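Local coordinates for alpha-galactosidase (PDB 3MI6), which probably releases terminal, non-reducing alpha-D-galactose residues from alpha-galactosides by hydrolysis, as a glycoside hydrolase of family 36, at residues 363-375 against 384-398. Residues are numbered along the deposited sequence; the frame is centred on the assembly and turned at random.
Sequences MFVLDDGWFGHRD and WFVDQRKFPDGIEHF
L366 and F364, on the second strand of the (beta/alpha)8 barrel, meet F391, just ahead of the helix that follows the strand, and I395 and F398 at its beginning; 363-375 and 384-398 thus form a beta-alpha unit with its loop folded back. CD2 of L366 lies 3.6 Å from CZ of F391, while CD1 of I395 sits over the centre of one face of the F391 ring. Two residues earlier in the strand, F364 offers its ring face to the edge of F398 in an offset edge-to-face pair, planes at 90°.

In the loop, F371 and W384 run side by side, with CZ3 of W384 3.5 Å above the centre of the F371 ring; R374 CG lies over the opposite face, displaced toward the rim. A chi1 of 52° places CG of F371 between the backbone N and the carbonyl carbon, which brings the ring alongside that tryptophan.

Backbone hydrogen bonds join the loop's two arms: D387 N donates to W370 O, and G372 N reaches F385 O at 3.2 Å. K390, its chain bent, donates a hydrogen bond from NZ to G369 O, 2.6 Å away, from above the carbonyl plane.

Charged groups close the outer end, where R389 NH1 forms a salt bridge with D375 OD2, their flat groups 19° apart. Toward the active site, D367 and D368 are predicted to bind the substrate. K477 and N335 hold D367 OD1, and R374 grips D368 side-on, its NE 2.9 Å from D368 OD1 and its NH2 2.6 Å from D368 OD2, each oxygen using its syn lone pair.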
HETATM    1  N   MSE D 363      38.991  25.051  18.841  1.00 45.30           N
HETATM    2  CA  MSE D 363      38.487  26.365  18.458  1.00 45.22           C
HETATM    3  C   MSE D 363      37.355  26.794  19.366  1.00 45.93           C
HETATM    4  O   MSE D 363      36.494  25.989  19.717  1.00 46.20           O
HETATM    5  CB  MSE D 363      38.006  26.368  17.002  1.00 40.62           C
HETATM    6  CG  MSE D 363      37.239  27.616  16.623  1.00 43.12           C
HETATM    7 SE   MSE D 363      36.403  27.514  14.861  1.00 61.58          SE
HETATM    8  CE  MSE D 363      37.973  27.738  13.731  1.00 41.27           C
ATOM      9  N   PHE D 364      37.359  28.066  19.752  1.00 47.34           N
ATOM     10  CA  PHE D 364      36.279  28.611  20.554  1.00 45.90           C
ATOM     11  C   PHE D 364      35.498  29.588  19.698  1.00 43.06           C
ATOM     12  O   PHE D 364      36.091  30.368  18.970  1.00 44.78           O
ATOM     13  CB  PHE D 364      36.811  29.299  21.811  1.00 48.22           C
ATOM     14  CG  PHE D 364      35.734  29.874  22.667  1.00 48.85           C
ATOM     15  CD1 PHE D 364      35.105  31.054  22.308  1.00 50.19           C
ATOM     16  CD2 PHE D 364      35.330  29.234  23.806  1.00 48.09           C
ATOM     17  CE1 PHE D 364      34.098  31.579  23.076  1.00 49.61           C
ATOM     18  CE2 PHE D 364      34.325  29.760  24.576  1.00 52.46           C
ATOM     19  CZ  PHE D 364      33.706  30.934  24.210  1.00 51.36           C
ATOM     20  N   VAL D 365      34.170  29.519  19.781  1.00 42.13           N
ATOM     21  CA  VAL D 365      33.275  30.389  19.015  1.00 45.61           C
ATOM     22  C   VAL D 365      32.327  31.204  19.897  1.00 47.57           C
ATOM     23  O   VAL D 365      31.333  30.679  20.393  1.00 47.29           O
ATOM     24  CB  VAL D 365      32.387  29.599  18.037  1.00 42.77           C
ATOM     25  CG1 VAL D 365      31.606  30.556  17.191  1.00 42.01           C
ATOM     26  CG2 VAL D 365      33.214  28.671  17.171  1.00 42.51           C
ATOM     27  N   LEU D 366      32.628  32.488  20.076  1.00 44.91           N
ATOM     28  CA  LEU D 366      31.754  33.371  20.821  1.00 46.33           C
ATOM     29  C   LEU D 366      30.459  33.607  20.026  1.00 52.58           C
ATOM     30  O   LEU D 366      30.510  34.018  18.859  1.00 50.98           O
ATOM     31  CB  LEU D 366      32.484  34.680  21.066  1.00 49.56           C
ATOM     32  CG  LEU D 366      31.735  35.823  21.733  1.00 54.68           C
ATOM     33  CD1 LEU D 366      31.313  35.421  23.111  1.00 53.32           C
ATOM     34  CD2 LEU D 366      32.624  37.058  21.772  1.00 59.14           C
ATOM     35  N   ASP D 367      29.303  33.335  20.634  1.00 50.47           N
ATOM     36  CA  ASP D 367      28.034  33.444  19.908  1.00 49.56           C
ATOM     37  C   ASP D 367      27.326  34.760  20.210  1.00 51.56           C
ATOM     38  O   ASP D 367      27.962  35.752  20.568  1.00 55.66           O
ATOM     39  CB  ASP D 367      27.107  32.246  20.197  1.00 52.13           C
ATOM     40  CG  ASP D 367      26.221  31.860  18.987  1.00 52.43           C
ATOM     41  OD1 ASP D 367      26.671  31.049  18.137  1.00 49.17           O
ATOM     42  OD2 ASP D 367      25.071  32.346  18.902  1.00 48.01           O
ATOM     43  N   ASP D 368      26.006  34.748  20.063  1.00 48.75           N
ATOM     44  CA  ASP D 368      25.179  35.937  20.179  1.00 50.17           C
ATOM     45  C   ASP D 368      25.414  36.645  21.510  1.00 54.56           C
ATOM     46  O   ASP D 368      25.465  36.002  22.559  1.00 56.38           O
ATOM     47  CB  ASP D 368      23.700  35.543  20.034  1.00 51.14           C
ATOM     48  CG  ASP D 368      22.793  36.721  19.692  1.00 49.16           C
ATOM     49  OD1 ASP D 368      23.131  37.877  20.002  1.00 50.69           O
ATOM     50  OD2 ASP D 368      21.721  36.480  19.115  1.00 48.80           O
ATOM     51  N   GLY D 369      25.576  37.966  21.461  1.00 54.09           N
ATOM     52  CA  GLY D 369      25.617  38.769  22.669  1.00 55.70           C
ATOM     53  C   GLY D 369      26.810  39.693  22.848  1.00 56.85           C
ATOM     54  O   GLY D 369      26.839  40.486  23.779  1.00 62.07           O
ATOM     55  N   TRP D 370      27.789  39.615  21.961  1.00 57.40           N
ATOM     56  CA  TRP D 370      29.031  40.349  22.171  1.00 60.57           C
ATOM     57  C   TRP D 370      28.984  41.816  21.729  1.00 61.53           C
ATOM     58  O   TRP D 370      29.841  42.621  22.107  1.00 63.83           O
ATOM     59  CB  TRP D 370      30.185  39.634  21.467  1.00 61.60           C
ATOM     60  CG  TRP D 370      30.005  39.543  19.994  1.00 55.65           C
ATOM     61  CD1 TRP D 370      29.388  38.546  19.315  1.00 56.98           C
ATOM     62  CD2 TRP D 370      30.435  40.488  19.020  1.00 52.00           C
ATOM     63  NE1 TRP D 370      29.408  38.803  17.974  1.00 56.37           N
ATOM     64  CE2 TRP D 370      30.047  39.995  17.764  1.00 55.81           C
ATOM     65  CE3 TRP D 370      31.110  41.703  19.086  1.00 56.66           C
ATOM     66  CZ2 TRP D 370      30.314  40.673  16.575  1.00 55.61           C
ATOM     67  CZ3 TRP D 370      31.375  42.378  17.909  1.00 59.89           C
ATOM     68  CH2 TRP D 370      30.982  41.860  16.669  1.00 58.53           C
ATOM     69  N   PHE D 371      27.980  42.159  20.932  1.00 58.64           N
ATOM     70  CA  PHE D 371      27.916  43.470  20.297  1.00 60.71           C
ATOM     71  C   PHE D 371      26.898  44.412  20.964  1.00 61.89           C
ATOM     72  O   PHE D 371      26.013  43.963  21.699  1.00 62.74           O
ATOM     73  CB  PHE D 371      27.578  43.279  18.822  1.00 55.29           C
ATOM     74  CG  PHE D 371      26.358  42.430  18.593  1.00 57.19           C
ATOM     75  CD1 PHE D 371      25.177  42.995  18.143  1.00 56.46           C
ATOM     76  CD2 PHE D 371      26.382  41.068  18.853  1.00 56.31           C
ATOM     77  CE1 PHE D 371      24.049  42.212  17.935  1.00 55.14           C
ATOM     78  CE2 PHE D 371      25.253  40.286  18.653  1.00 52.91           C
ATOM     79  CZ  PHE D 371      24.091  40.860  18.187  1.00 53.03           C
ATOM     80  N   GLY D 372      27.029  45.714  20.710  1.00 57.58           N
ATOM     81  CA  GLY D 372      26.056  46.695  21.171  1.00 60.84           C
ATOM     82  C   GLY D 372      25.656  46.602  22.635  1.00 61.60           C
ATOM     83  O   GLY D 372      26.435  46.922  23.524  1.00 65.92           O
ATOM     84  N   HIS D 373      24.422  46.193  22.889  1.00 60.73           N
ATOM     85  CA  HIS D 373      23.986  45.892  24.247  1.00 64.09           C
ATOM     86  C   HIS D 373      23.126  44.619  24.299  1.00 65.28           C
ATOM     87  O   HIS D 373      22.149  44.539  25.044  1.00 66.06           O
ATOM     88  CB  HIS D 373      23.302  47.102  24.924  1.00 66.55           C
ATOM     89  CG  HIS D 373      22.410  47.910  24.023  1.00 66.18           C
ATOM     90  ND1 HIS D 373      22.887  48.644  22.955  1.00 67.48           N
ATOM     91  CD2 HIS D 373      21.074  48.139  24.065  1.00 62.19           C
ATOM     92  CE1 HIS D 373      21.881  49.262  22.359  1.00 61.91           C
ATOM     93  NE2 HIS D 373      20.771  48.976  23.017  1.00 62.24           N
ATOM     94  N   ARG D 374      23.519  43.620  23.508  1.00 62.13           N
ATOM     95  CA  ARG D 374      22.777  42.367  23.401  1.00 61.27           C
ATOM     96  C   ARG D 374      22.703  41.597  24.708  1.00 61.90           C
ATOM     97  O   ARG D 374      23.489  40.687  24.937  1.00 64.32           O
ATOM     98  CB  ARG D 374      23.386  41.459  22.333  1.00 56.31           C
ATOM     99  CG  ARG D 374      23.091  41.873  20.916  1.00 55.97           C
ATOM    100  CD  ARG D 374      21.636  41.608  20.528  1.00 55.53           C
ATOM    101  NE  ARG D 374      21.367  40.236  20.117  1.00 51.75           N
ATOM    102  CZ  ARG D 374      20.314  39.858  19.393  1.00 51.85           C
ATOM    103  NH1 ARG D 374      19.419  40.748  18.982  1.00 51.52           N
ATOM    104  NH2 ARG D 374      20.157  38.584  19.065  1.00 49.64           N
ATOM    105  N   ASP D 375      21.751  41.950  25.559  1.00 62.33           N
ATOM    106  CA  ASP D 375      21.527  41.204  26.784  1.00 61.64           C
ATOM    107  C   ASP D 375      20.213  40.476  26.625  1.00 66.06           C
ATOM    108  O   ASP D 375      19.819  39.645  27.453  1.00 64.04           O
ATOM    109  CB  ASP D 375      21.505  42.155  27.970  1.00 63.95           C
ATOM    110  CG  ASP D 375      22.837  42.849  28.165  1.00 72.93           C
ATOM    111  OD1 ASP D 375      23.860  42.131  28.272  1.00 73.32           O
ATOM    112  OD2 ASP D 375      22.869  44.101  28.190  1.00 73.50           O
ATOM    113  N   TRP D 384      27.524  46.175  14.990  1.00 51.61           N
ATOM    114  CA  TRP D 384      28.595  45.190  14.952  1.00 55.22           C
ATOM    115  C   TRP D 384      29.925  45.727  15.485  1.00 56.50           C
ATOM    116  O   TRP D 384      30.948  45.747  14.791  1.00 56.00           O
ATOM    117  CB  TRP D 384      28.714  44.610  13.540  1.00 55.16           C
ATOM    118  CG  TRP D 384      27.387  44.076  13.069  1.00 53.43           C
ATOM    119  CD1 TRP D 384      26.632  44.542  12.029  1.00 52.06           C
ATOM    120  CD2 TRP D 384      26.639  43.002  13.656  1.00 50.01           C
ATOM    121  NE1 TRP D 384      25.474  43.810  11.921  1.00 50.86           N
ATOM    122  CE2 TRP D 384      25.454  42.859  12.908  1.00 48.39           C
ATOM    123  CE3 TRP D 384      26.865  42.140  14.735  1.00 51.55           C
ATOM    124  CZ2 TRP D 384      24.493  41.890  13.201  1.00 48.84           C
ATOM    125  CZ3 TRP D 384      25.912  41.173  15.027  1.00 52.23           C
ATOM    126  CH2 TRP D 384      24.739  41.053  14.259  1.00 50.72           C
ATOM    127  N   PHE D 385      29.885  46.163  16.738  1.00 55.33           N
ATOM    128  CA  PHE D 385      31.074  46.589  17.440  1.00 57.53           C
ATOM    129  C   PHE D 385      30.989  46.118  18.897  1.00 61.82           C
ATOM    130  O   PHE D 385      29.909  45.784  19.380  1.00 60.18           O
ATOM    131  CB  PHE D 385      31.258  48.105  17.322  1.00 55.59           C
ATOM    132  CG  PHE D 385      30.037  48.899  17.682  1.00 56.20           C
ATOM    133  CD1 PHE D 385      29.565  48.922  18.983  1.00 58.34           C
ATOM    134  CD2 PHE D 385      29.375  49.640  16.726  1.00 54.89           C
ATOM    135  CE1 PHE D 385      28.440  49.656  19.323  1.00 59.24           C
ATOM    136  CE2 PHE D 385      28.258  50.375  17.060  1.00 58.22           C
ATOM    137  CZ  PHE D 385      27.787  50.383  18.365  1.00 58.09           C
ATOM    138  N   VAL D 386      32.132  46.099  19.580  1.00 65.71           N
ATOM    139  CA  VAL D 386      32.282  45.492  20.906  1.00 67.80           C
ATOM    140  C   VAL D 386      31.422  46.080  22.044  1.00 72.75           C
ATOM    141  O   VAL D 386      31.274  47.299  22.179  1.00 70.66           O
ATOM    142  CB  VAL D 386      33.755  45.540  21.349  1.00 74.82           C
ATOM    143  CG1 VAL D 386      34.035  44.427  22.345  1.00 78.80           C
ATOM    144  CG2 VAL D 386      34.689  45.456  20.126  1.00 71.83           C
ATOM    145  N   ASP D 387      30.872  45.194  22.872  1.00 74.07           N
ATOM    146  CA  ASP D 387      30.057  45.594  24.019  1.00 75.53           C
ATOM    147  C   ASP D 387      30.913  45.646  25.278  1.00 82.43           C
ATOM    148  O   ASP D 387      31.227  44.601  25.855  1.00 85.30           O
ATOM    149  CB  ASP D 387      28.903  44.604  24.232  1.00 73.17           C
ATOM    150  CG  ASP D 387      28.101  44.899  25.497  1.00 78.29           C
ATOM    151  OD1 ASP D 387      28.245  46.017  26.039  1.00 82.07           O
ATOM    152  OD2 ASP D 387      27.324  44.024  25.948  1.00 76.03           O
ATOM    153  N   GLN D 388      31.263  46.851  25.720  1.00 83.51           N
ATOM    154  CA  GLN D 388      32.253  47.010  26.793  1.00 84.71           C
ATOM    155  C   GLN D 388      31.833  46.523  28.191  1.00 82.70           C
ATOM    156  O   GLN D 388      32.685  46.292  29.042  1.00 83.08           O
ATOM    157  CB  GLN D 388      32.811  48.443  26.828  1.00 85.14           C
ATOM    158  CG  GLN D 388      33.671  48.784  25.603  1.00 84.50           C
ATOM    159  CD  GLN D 388      34.191  50.215  25.595  1.00 82.99           C
ATOM    160  OE1 GLN D 388      34.415  50.821  26.644  1.00 82.73           O
ATOM    161  NE2 GLN D 388      34.395  50.755  24.398  1.00 75.91           N
ATOM    162  N   ARG D 389      30.539  46.348  28.428  1.00 81.94           N
ATOM    163  CA  ARG D 389      30.103  45.767  29.693  1.00 82.10           C
ATOM    164  C   ARG D 389      30.634  44.346  29.844  1.00 86.94           C
ATOM    165  O   ARG D 389      30.911  43.889  30.954  1.00 87.05           O
ATOM    166  CB  ARG D 389      28.586  45.691  29.776  1.00 85.44           C
ATOM    167  CG  ARG D 389      27.830  46.911  29.346  1.00 88.78           C
ATOM    168  CD  ARG D 389      26.362  46.531  29.245  1.00 93.05           C
ATOM    169  NE  ARG D 389      25.510  47.635  28.825  1.00 91.11           N
ATOM    170  CZ  ARG D 389      24.186  47.552  28.754  1.00 93.28           C
ATOM    171  NH1 ARG D 389      23.584  46.412  29.073  1.00 85.78           N
ATOM    172  NH2 ARG D 389      23.467  48.602  28.366  1.00 94.19           N
ATOM    173  N   LYS D 390      30.741  43.634  28.726  1.00 86.01           N
ATOM    174  CA  LYS D 390      31.098  42.220  28.774  1.00 86.49           C
ATOM    175  C   LYS D 390      32.487  41.983  28.203  1.00 85.44           C
ATOM    176  O   LYS D 390      33.059  40.906  28.371  1.00 87.31           O
ATOM    177  CB  LYS D 390      30.047  41.360  28.052  1.00 81.71           C
ATOM    178  CG  LYS D 390      28.754  42.106  27.717  1.00 83.31           C
ATOM    179  CD  LYS D 390      27.475  41.341  28.108  1.00 82.60           C
ATOM    180  CE  LYS D 390      27.276  40.087  27.281  1.00 73.77           C
ATOM    181  NZ  LYS D 390      28.075  40.192  26.038  1.00 77.14           N
ATOM    182  N   PHE D 391      33.028  42.996  27.534  1.00 84.96           N
ATOM    183  CA  PHE D 391      34.392  42.937  27.002  1.00 87.58           C
ATOM    184  C   PHE D 391      35.116  44.273  27.148  1.00 88.01           C
ATOM    185  O   PHE D 391      35.213  45.040  26.192  1.00 87.01           O
ATOM    186  CB  PHE D 391      34.403  42.473  25.538  1.00 86.33           C
ATOM    187  CG  PHE D 391      33.959  41.054  25.355  1.00 83.70           C
ATOM    188  CD1 PHE D 391      34.745  40.008  25.805  1.00 82.87           C
ATOM    189  CD2 PHE D 391      32.752  40.763  24.745  1.00 80.61           C
ATOM    190  CE1 PHE D 391      34.336  38.701  25.646  1.00 82.17           C
ATOM    191  CE2 PHE D 391      32.334  39.454  24.584  1.00 75.70           C
ATOM    192  CZ  PHE D 391      33.127  38.423  25.032  1.00 76.47           C
ATOM    193  N   PRO D 392      35.639  44.543  28.352  1.00 90.24           N
ATOM    194  CA  PRO D 392      36.294  45.808  28.709  1.00 90.56           C
ATOM    195  C   PRO D 392      37.438  46.226  27.775  1.00 92.19           C
ATOM    196  O   PRO D 392      37.537  47.408  27.425  1.00 90.68           O
ATOM    197  CB  PRO D 392      36.827  45.531  30.115  1.00 92.57           C
ATOM    198  CG  PRO D 392      35.909  44.485  30.661  1.00 86.99           C
ATOM    199  CD  PRO D 392      35.574  43.613  29.495  1.00 86.36           C
ATOM    200  N   ASP D 393      38.289  45.277  27.388  1.00 92.67           N
ATOM    201  CA  ASP D 393      39.450  45.586  26.554  1.00 93.49           C
ATOM    202  C   ASP D 393      39.197  45.185  25.105  1.00 90.35           C
ATOM    203  O   ASP D 393      40.102  44.730  24.407  1.00 90.43           O
ATOM    204  CB  ASP D 393      40.708  44.880  27.082  1.00 94.85           C
ATOM    205  CG  ASP D 393      41.140  45.379  28.463  1.00 96.82           C
ATOM    206  OD1 ASP D 393      40.271  45.716  29.297  1.00 95.24           O
ATOM    207  OD2 ASP D 393      42.362  45.418  28.722  1.00 98.75           O
ATOM    208  N   GLY D 394      37.959  45.361  24.658  1.00 89.34           N
ATOM    209  CA  GLY D 394      37.571  44.978  23.315  1.00 87.65           C
ATOM    210  C   GLY D 394      37.752  43.489  23.093  1.00 88.17           C
ATOM    211  O   GLY D 394      38.237  42.776  23.971  1.00 89.10           O
ATOM    212  N   ILE D 395      37.364  43.017  21.914  1.00 87.18           N
ATOM    213  CA  ILE D 395      37.504  41.606  21.583  1.00 85.30           C
ATOM    214  C   ILE D 395      38.961  41.234  21.308  1.00 87.33           C
ATOM    215  O   ILE D 395      39.400  40.136  21.660  1.00 85.82           O
ATOM    216  CB  ILE D 395      36.630  41.217  20.379  1.00 81.91           C
ATOM    217  CG1 ILE D 395      35.181  41.021  20.821  1.00 79.40           C
ATOM    218  CG2 ILE D 395      37.134  39.946  19.751  1.00 78.54           C
ATOM    219  CD1 ILE D 395      35.000  39.933  21.852  1.00 79.29           C
ATOM    220  N   GLU D 396      39.706  42.151  20.691  1.00 85.66           N
ATOM    221  CA  GLU D 396      41.110  41.919  20.345  1.00 83.99           C
ATOM    222  C   GLU D 396      41.862  41.174  21.443  1.00 87.20           C
ATOM    223  O   GLU D 396      42.685  40.301  21.170  1.00 85.49           O
ATOM    224  CB  GLU D 396      41.810  43.243  20.044  1.00 83.29           C
ATOM    225  CG  GLU D 396      41.130  44.455  20.673  1.00 89.90           C
ATOM    226  CD  GLU D 396      39.988  44.998  19.821  1.00 89.40           C
ATOM    227  OE1 GLU D 396      40.263  45.861  18.958  1.00 85.15           O
ATOM    228  OE2 GLU D 396      38.825  44.568  20.009  1.00 86.27           O
ATOM    229  N   HIS D 397      41.564  41.524  22.689  1.00 88.46           N
ATOM    230  CA  HIS D 397      42.195  40.891  23.833  1.00 89.11           C
ATOM    231  C   HIS D 397      41.767  39.435  23.979  1.00 84.95           C
ATOM    232  O   HIS D 397      42.602  38.535  24.029  1.00 85.33           O
ATOM    233  CB  HIS D 397      41.879  41.669  25.115  1.00 91.83           C
ATOM    234  CG  HIS D 397      42.266  40.949  26.369  1.00 92.97           C
ATOM    235  ND1 HIS D 397      41.478  40.952  27.500  1.00 90.49           N
ATOM    236  CD2 HIS D 397      43.348  40.189  26.664  1.00 93.62           C
ATOM    237  CE1 HIS D 397      42.062  40.233  28.440  1.00 93.23           C
ATOM    238  NE2 HIS D 397      43.198  39.757  27.958  1.00 93.91           N
ATOM    239  N   PHE D 398      40.458  39.216  24.048  1.00 84.79           N
ATOM    240  CA  PHE D 398      39.890  37.888  24.285  1.00 82.62           C
ATOM    241  C   PHE D 398      40.347  36.862  23.258  1.00 78.21           C
ATOM    242  O   PHE D 398      40.470  35.682  23.569  1.00 75.11           O
ATOM    243  CB  PHE D 398      38.364  37.973  24.305  1.00 80.68           C
ATOM    244  CG  PHE D 398      37.675  36.648  24.444  1.00 77.82           C
ATOM    245  CD1 PHE D 398      37.915  35.837  25.538  1.00 80.31           C
ATOM    246  CD2 PHE D 398      36.755  36.227  23.496  1.00 76.53           C
ATOM    247  CE1 PHE D 398      37.264  34.617  25.680  1.00 76.08           C
ATOM    248  CE2 PHE D 398      36.098  35.008  23.630  1.00 71.92           C
ATOM    249  CZ  PHE D 398      36.356  34.204  24.728  1.00 70.93           C
TER